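Local coordinates for protein putative aldolase (Bacteroides vulgatus ATCC 8482, PDB 3DXI) that is a putative aldolase whose modelled N-terminal domain folds as a closed eight-stranded beta/alpha barrel of the HMGL-like family, at residues A[151-154]-A[155-159]; A[205-209]-A[210-214]. All blocks are in the same frame, centred on the assembly; numbering follows the deposited sequence.

Interaction 1. Residues A[151-154]-A[155-159]; sequences KAID and KIADL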
ATOM      1  N   LYS A 151       1.903  20.303 -26.960  1.00 17.64           N
ATOM      2  CA  LYS A 151       2.594  20.124 -28.229  1.00 18.56           C
ATOM      3  C   LYS A 151       3.832  21.017 -28.298  1.00 18.15           C
ATOM      4  O   LYS A 151       4.806  20.693 -28.979  1.00 18.31           O
ATOM      5  CB  LYS A 151       1.680  20.440 -29.412  1.00 20.78           C
ATOM      6  CG  LYS A 151       2.394  20.273 -30.748  1.00 25.20           C
ATOM      7  CD  LYS A 151       1.465  20.431 -31.942  1.00 29.38           C
ATOM      8  CE  LYS A 151       2.240  20.321 -33.249  1.00 29.23           C
ATOM      9  NZ  LYS A 151       1.336  20.385 -34.436  1.00 32.33           N
ATOM     10  N   ALA A 152       3.797  22.135 -27.581  1.00 18.00           N
ATOM     11  CA  ALA A 152       4.914  23.076 -27.578  1.00 18.59           C
ATOM     12  C   ALA A 152       6.191  22.540 -26.918  1.00 18.63           C
ATOM     13  O   ALA A 152       7.254  23.153 -27.027  1.00 19.75           O
ATOM     14  CB  ALA A 152       4.487  24.381 -26.903  1.00 18.97           C
ATOM     15  N   ILE A 153       6.096  21.399 -26.240  1.00 17.95           N
ATOM     16  CA  ILE A 153       7.264  20.829 -25.573  1.00 15.25           C
ATOM     17  C   ILE A 153       7.935  19.714 -26.370  1.00 14.86           C
ATOM     18  O   ILE A 153       8.973  19.196 -25.963  1.00 13.07           O
ATOM     19  CB  ILE A 153       6.898  20.277 -24.174  1.00 14.29           C
ATOM     20  CG1 ILE A 153       6.168  18.938 -24.297  1.00 15.47           C
ATOM     21  CG2 ILE A 153       6.007  21.263 -23.450  1.00 14.69           C
ATOM     22  CD1 ILE A 153       5.952  18.233 -22.957  1.00 15.80           C
ATOM     23  N   ASP A 154       7.350  19.355 -27.510  1.00 16.08           N
ATOM     24  CA  ASP A 154       7.883  18.281 -28.348  1.00 16.61           C
ATOM     25  C   ASP A 154       9.371  18.327 -28.687  1.00 18.73           C
ATOM     26  O   ASP A 154      10.019  17.280 -28.757  1.00 18.21           O
ATOM     27  CB  ASP A 154       7.080  18.171 -29.648  1.00 16.14           C
ATOM     28  CG  ASP A 154       5.744  17.488 -29.450  1.00 16.13           C
ATOM     29  OD1 ASP A 154       5.588  16.762 -28.444  1.00 17.56           O
ATOM     30  OD2 ASP A 154       4.853  17.660 -30.305  1.00 16.13           O
ATOM     31  N   LYS A 155       9.918  19.520 -28.905  1.00 20.04           N
ATOM     32  CA  LYS A 155      11.335  19.635 -29.238  1.00 22.34           C
ATOM     33  C   LYS A 155      12.231  19.953 -28.041  1.00 21.88           C
ATOM     34  O   LYS A 155      13.455  19.980 -28.173  1.00 22.55           O
ATOM     35  CB  LYS A 155      11.547  20.702 -30.320  1.00 25.33           C
ATOM     36  CG  LYS A 155      11.498  20.179 -31.749  1.00 28.04           C
ATOM     37  CD  LYS A 155      10.172  19.518 -32.060  1.00 31.03           C
ATOM     38  CE  LYS A 155      10.148  18.972 -33.480  1.00 32.23           C
ATOM     39  NZ  LYS A 155       8.845  18.314 -33.791  1.00 33.72           N
ATOM     40  N   ILE A 156      11.624  20.179 -26.878  1.00 20.65           N
ATOM     41  CA  ILE A 156      12.383  20.510 -25.678  1.00 20.38           C
ATOM     42  C   ILE A 156      12.422  19.412 -24.620  1.00 20.51           C
ATOM     43  O   ILE A 156      13.492  18.995 -24.182  1.00 22.29           O
ATOM     44  CB  ILE A 156      11.835  21.779 -24.991  1.00 21.75           C
ATOM     45  CG1 ILE A 156      11.929  22.981 -25.934  1.00 23.48           C
ATOM     46  CG2 ILE A 156      12.623  22.062 -23.720  1.00 23.83           C
ATOM     47  CD1 ILE A 156      10.759  23.119 -26.865  1.00 23.26           C
ATOM     48  N   ALA A 157      11.252  18.955 -24.203  1.00 18.50           N
ATOM     49  CA  ALA A 157      11.164  17.932 -23.172  1.00 17.06           C
ATOM     50  C   ALA A 157      11.821  16.599 -23.520  1.00 15.64           C
ATOM     51  O   ALA A 157      11.728  16.122 -24.648  1.00 16.41           O
ATOM     52  CB  ALA A 157       9.699  17.699 -22.800  1.00 16.06           C
ATOM     53  N   ASP A 158      12.500  16.023 -22.531  1.00 11.94           N
ATOM     54  CA  ASP A 158      13.134  14.720 -22.657  1.00 10.21           C
ATOM     55  C   ASP A 158      12.320  13.802 -21.761  1.00 10.90           C
ATOM     56  O   ASP A 158      12.457  12.581 -21.792  1.00 10.07           O
ATOM     57  CB  ASP A 158      14.577  14.784 -22.174  1.00 11.62           C
ATOM     58  CG  ASP A 158      15.473  15.492 -23.155  1.00 10.40           C
ATOM     59  OD1 ASP A 158      15.782  14.879 -24.197  1.00 13.89           O
ATOM     60  OD2 ASP A 158      15.849  16.656 -22.899  1.00 11.04           O
ATOM     61  N   LEU A 159      11.465  14.426 -20.959  1.00  9.65           N
ATOM     62  CA  LEU A 159      10.594  13.719 -20.045  1.00  9.66           C
ATOM     63  C   LEU A 159       9.436  14.597 -19.589  1.00  9.86           C
ATOM     64  O   LEU A 159       9.635  15.746 -19.188  1.00  9.98           O
ATOM     65  CB  LEU A 159      11.373  13.250 -18.812  1.00 10.25           C
ATOM     66  CG  LEU A 159      10.491  12.690 -17.690  1.00 11.28           C
ATOM     67  CD1 LEU A 159       9.731  11.478 -18.221  1.00 11.98           C
ATOM     68  CD2 LEU A 159      11.330  12.322 -16.472  1.00 10.44           C
TER
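Ile-153 meets Ile-156 and Ala-157 through its carbonyl oxygen, which accepts the backbone N-H groups of both. Ile-156 N lies 3.0 Å from Ile-153 O and approaches from above the carbonyl plane, 59° out of it. Ala-157 N, 2.9 Å from Ile-153 O, instead lies in that plane, with a C=O...N angle of 155°. One bond spans three residues and the other four, so a single acceptor draws the chain round on itself just after the short 3-10 segment.

Apolar contacts accompany these bonds. The methyl of Ala-157 points back at Ile-153 and lies along its CB, CG1 and CD1, with CD1 of Ile-153 nearest to CB of Ala-157 at 3.8 Å. Chi1 of 76° tucks CG1 of Ile-153 between its own backbone N and carbonyl carbon, which sets the longer branch beside the alanine methyl. Both side chains also touch Phe-132 and Val-187. Further out, Ile-156 extends CD1 to within 3.5 Å of the carbonyl oxygen of Ala-152, while the same side chain touches Ala-120 of helix 113-124.

Charged groups have a looser part. The aliphatic CD of Lys-155 passes 4.1 Å from CB of Asp-154, but the amine and carboxylate do not meet; their closest charged atoms, Lys-155 NZ and Asp-154 OD2, are 5.3 Å apart. Asp-154 is held through OD1, which accepts hydrogen bonds from Thr-185 OG1 and His-186 N, tying the turn to the loop before strand 189-192.

The turn lies in the connection between strands 129-134 and 159-163 of a TIM barrel and leads the chain into the second of them.

Interaction 2. Residues A[205-209]-A[210-214]; sequences ITAID and DGIDF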
ATOM      1  N   ILE A 205       2.588   0.168 -11.865  1.00  7.09           N
ATOM      2  CA  ILE A 205       2.561  -1.033 -12.685  1.00  7.75           C
ATOM      3  C   ILE A 205       1.569  -0.846 -13.837  1.00  8.97           C
ATOM      4  O   ILE A 205       1.806  -1.312 -14.952  1.00  9.49           O
ATOM      5  CB  ILE A 205       2.161  -2.272 -11.848  1.00  8.62           C
ATOM      6  CG1 ILE A 205       3.190  -2.505 -10.738  1.00  7.56           C
ATOM      7  CG2 ILE A 205       2.067  -3.509 -12.744  1.00  8.24           C
ATOM      8  CD1 ILE A 205       4.610  -2.736 -11.243  1.00  8.44           C
ATOM      9  N   THR A 206       0.466  -0.154 -13.563  1.00  9.08           N
ATOM     10  CA  THR A 206      -0.563   0.102 -14.569  1.00  9.19           C
ATOM     11  C   THR A 206       0.024   0.947 -15.702  1.00  9.41           C
ATOM     12  O   THR A 206      -0.217   0.680 -16.882  1.00  8.25           O
ATOM     13  CB  THR A 206      -1.782   0.836 -13.945  1.00  9.24           C
ATOM     14  OG1 THR A 206      -2.405  -0.013 -12.973  1.00 10.43           O
ATOM     15  CG2 THR A 206      -2.801   1.196 -15.014  1.00 11.34           C
ATOM     16  N   ALA A 207       0.806   1.956 -15.330  1.00  7.69           N
ATOM     17  CA  ALA A 207       1.447   2.834 -16.299  1.00  7.12           C
ATOM     18  C   ALA A 207       2.506   2.046 -17.068  1.00  7.44           C
ATOM     19  O   ALA A 207       2.593   2.134 -18.303  1.00  8.49           O
ATOM     20  CB  ALA A 207       2.082   4.030 -15.586  1.00  7.19           C
ATOM     21  N   ILE A 208       3.300   1.267 -16.341  1.00  6.36           N
ATOM     22  CA  ILE A 208       4.347   0.462 -16.964  1.00  8.00           C
ATOM     23  C   ILE A 208       3.758  -0.458 -18.040  1.00  8.84           C
ATOM     24  O   ILE A 208       4.255  -0.502 -19.173  1.00  7.73           O
ATOM     25  CB  ILE A 208       5.108  -0.397 -15.912  1.00  7.72           C
ATOM     26  CG1 ILE A 208       5.960   0.517 -15.016  1.00  8.01           C
ATOM     27  CG2 ILE A 208       5.997  -1.432 -16.611  1.00  7.47           C
ATOM     28  CD1 ILE A 208       6.666  -0.179 -13.855  1.00  6.32           C
ATOM     29  N   ASP A 209       2.696  -1.180 -17.695  1.00  9.69           N
ATOM     30  CA  ASP A 209       2.079  -2.089 -18.652  1.00 11.73           C
ATOM     31  C   ASP A 209       1.450  -1.377 -19.850  1.00 12.44           C
ATOM     32  O   ASP A 209       1.175  -2.009 -20.865  1.00 12.75           O
ATOM     33  CB  ASP A 209       1.054  -2.991 -17.958  1.00 12.74           C
ATOM     34  CG  ASP A 209       1.707  -3.982 -17.000  1.00 16.02           C
ATOM     35  OD1 ASP A 209       2.929  -4.228 -17.140  1.00 14.83           O
ATOM     36  OD2 ASP A 209       1.004  -4.526 -16.115  1.00 17.08           O
ATOM     37  N   ASP A 210       1.228  -0.071 -19.737  1.00 13.00           N
ATOM     38  CA  ASP A 210       0.675   0.695 -20.852  1.00 15.38           C
ATOM     39  C   ASP A 210       1.774   1.426 -21.630  1.00 15.21           C
ATOM     40  O   ASP A 210       1.499   2.373 -22.368  1.00 13.79           O
ATOM     41  CB  ASP A 210      -0.362   1.714 -20.366  1.00 19.44           C
ATOM     42  CG  ASP A 210      -1.749   1.118 -20.241  1.00 22.79           C
ATOM     43  OD1 ASP A 210      -1.924  -0.080 -20.559  1.00 23.01           O
ATOM     44  OD2 ASP A 210      -2.671   1.854 -19.827  1.00 25.99           O
ATOM     45  N   GLY A 211       3.017   0.994 -21.442  1.00 13.77           N
ATOM     46  CA  GLY A 211       4.133   1.590 -22.156  1.00 13.36           C
ATOM     47  C   GLY A 211       4.743   2.888 -21.651  1.00 13.05           C
ATOM     48  O   GLY A 211       5.442   3.561 -22.408  1.00 11.79           O
ATOM     49  N   ILE A 212       4.504   3.251 -20.394  1.00 10.67           N
ATOM     50  CA  ILE A 212       5.079   4.484 -19.864  1.00 10.59           C
ATOM     51  C   ILE A 212       6.613   4.384 -19.928  1.00 10.53           C
ATOM     52  O   ILE A 212       7.180   3.293 -19.828  1.00 10.30           O
ATOM     53  CB  ILE A 212       4.605   4.744 -18.409  1.00 10.11           C
ATOM     54  CG1 ILE A 212       4.676   6.244 -18.105  1.00 10.17           C
ATOM     55  CG2 ILE A 212       5.458   3.953 -17.433  1.00  6.32           C
ATOM     56  CD1 ILE A 212       3.801   6.688 -16.954  1.00 10.45           C
ATOM     57  N   ASP A 213       7.271   5.526 -20.091  1.00  9.67           N
ATOM     58  CA  ASP A 213       8.726   5.580 -20.233  1.00  9.97           C
ATOM     59  C   ASP A 213       9.542   5.752 -18.943  1.00 10.29           C
ATOM     60  O   ASP A 213      10.668   5.257 -18.850  1.00 10.19           O
ATOM     61  CB  ASP A 213       9.081   6.717 -21.199  1.00  9.71           C
ATOM     62  CG  ASP A 213       8.292   6.647 -22.499  1.00 10.35           C
ATOM     63  OD1 ASP A 213       8.684   5.875 -23.395  1.00 13.47           O
ATOM     64  OD2 ASP A 213       7.273   7.354 -22.623  1.00  9.13           O
ATOM     65  N   PHE A 214       8.980   6.451 -17.960  1.00  9.42           N
ATOM     66  CA  PHE A 214       9.669   6.722 -16.694  1.00 10.32           C
ATOM     67  C   PHE A 214       8.802   6.503 -15.451  1.00 10.24           C
ATOM     68  O   PHE A 214       7.602   6.779 -15.460  1.00  9.48           O
ATOM     69  CB  PHE A 214      10.141   8.181 -16.667  1.00  8.15           C
ATOM     70  CG  PHE A 214      11.522   8.404 -17.218  1.00  9.86           C
ATOM     71  CD1 PHE A 214      12.633   8.374 -16.377  1.00  9.54           C
ATOM     72  CD2 PHE A 214      11.712   8.699 -18.566  1.00 11.99           C
ATOM     73  CE1 PHE A 214      13.911   8.639 -16.866  1.00  9.91           C
ATOM     74  CE2 PHE A 214      12.989   8.966 -19.072  1.00 11.29           C
ATOM     75  CZ  PHE A 214      14.090   8.937 -18.216  1.00 12.49           C
TER
HETATM   76  O   HOH W   1       6.646   0.404 -19.820  1.00 11.16           O
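Unusually close packing marks the end of helix 200-209: CB of Ala-207 and CD1 of Ile-212 are only 3.4 Å apart, tighter than an ordinary carbon-carbon contact. Ile-212 folds back toward the helix with CG1 roughly anti to its backbone N (chi1 -155°), and from there CD1 reaches the alanine methyl. This leaves CG2 between the backbone N and the carbonyl carbon, over the Ala-207 peptide and 3.5 Å from Ala-207 O; it makes a looser contact with Ile-208, whose CG1 is 4.2 Å from CG2 of Ile-212. Ile-212 also touches Met-162 of strand 159-163, and Ala-207 touches Val-174 of helix 171-184, so these apolar groups lie between the helix, that strand and helix 171-184.

The backbone beside them forms a Schellman motif. Ile-212 N donates to Ala-207 O at 3.0 Å along a fairly straight bond, with an angle of 160° at the hydrogen, and Gly-211 N donates to Ile-208 O. Gly-211 is the C-prime residue, its positive phi of 81° reversing the chain without a side chain to collide with the preceding carbonyl. Asp-210 N also bonds to Ala-207 O, coming to the opposite face of that carbonyl from Ile-212 N, and reaches Thr-206 O in a weak bond of 3.3 Å.

One water joins the two arms of the turn, donating to Ile-208 O at 2.6 Å and to Ile-212 O. Asp-210 OD2 forms a salt bridge with Lys-175 NZ of helix 171-184; Asp-209 OD1 is hydrogen-bonded to His-242 NE2.

Amide N-H groups thus meet the carbonyls of Ala-207, Ile-208 and, weakly, Thr-206, with the water also on Ile-208. Lys-175 probably offsets the negative charge that Asp-210 brings to the helix C-terminus, where the dipole itself disfavours an anion.

In the fold
The two interactions show how one barrel can deliver its chain into parallel strands by different turns. Interaction 1 comes first along the chain and leads into strand 159-163; interaction 2 follows and leads from helix 200-209 into strand 214-217. Strand 189-192 lies between these two in the sheet, and the contact centres are about 19 Å apart. Their strand-entry ends nevertheless meet: Leu-159 CD1 packs 3.4 Å from Phe-214 CD2. Both thus belong to the same HMGL-like beta/alpha barrel, in which the connections into the sixth and eighth strands meet through Leu-159 and Phe-214, at the starts of their strands.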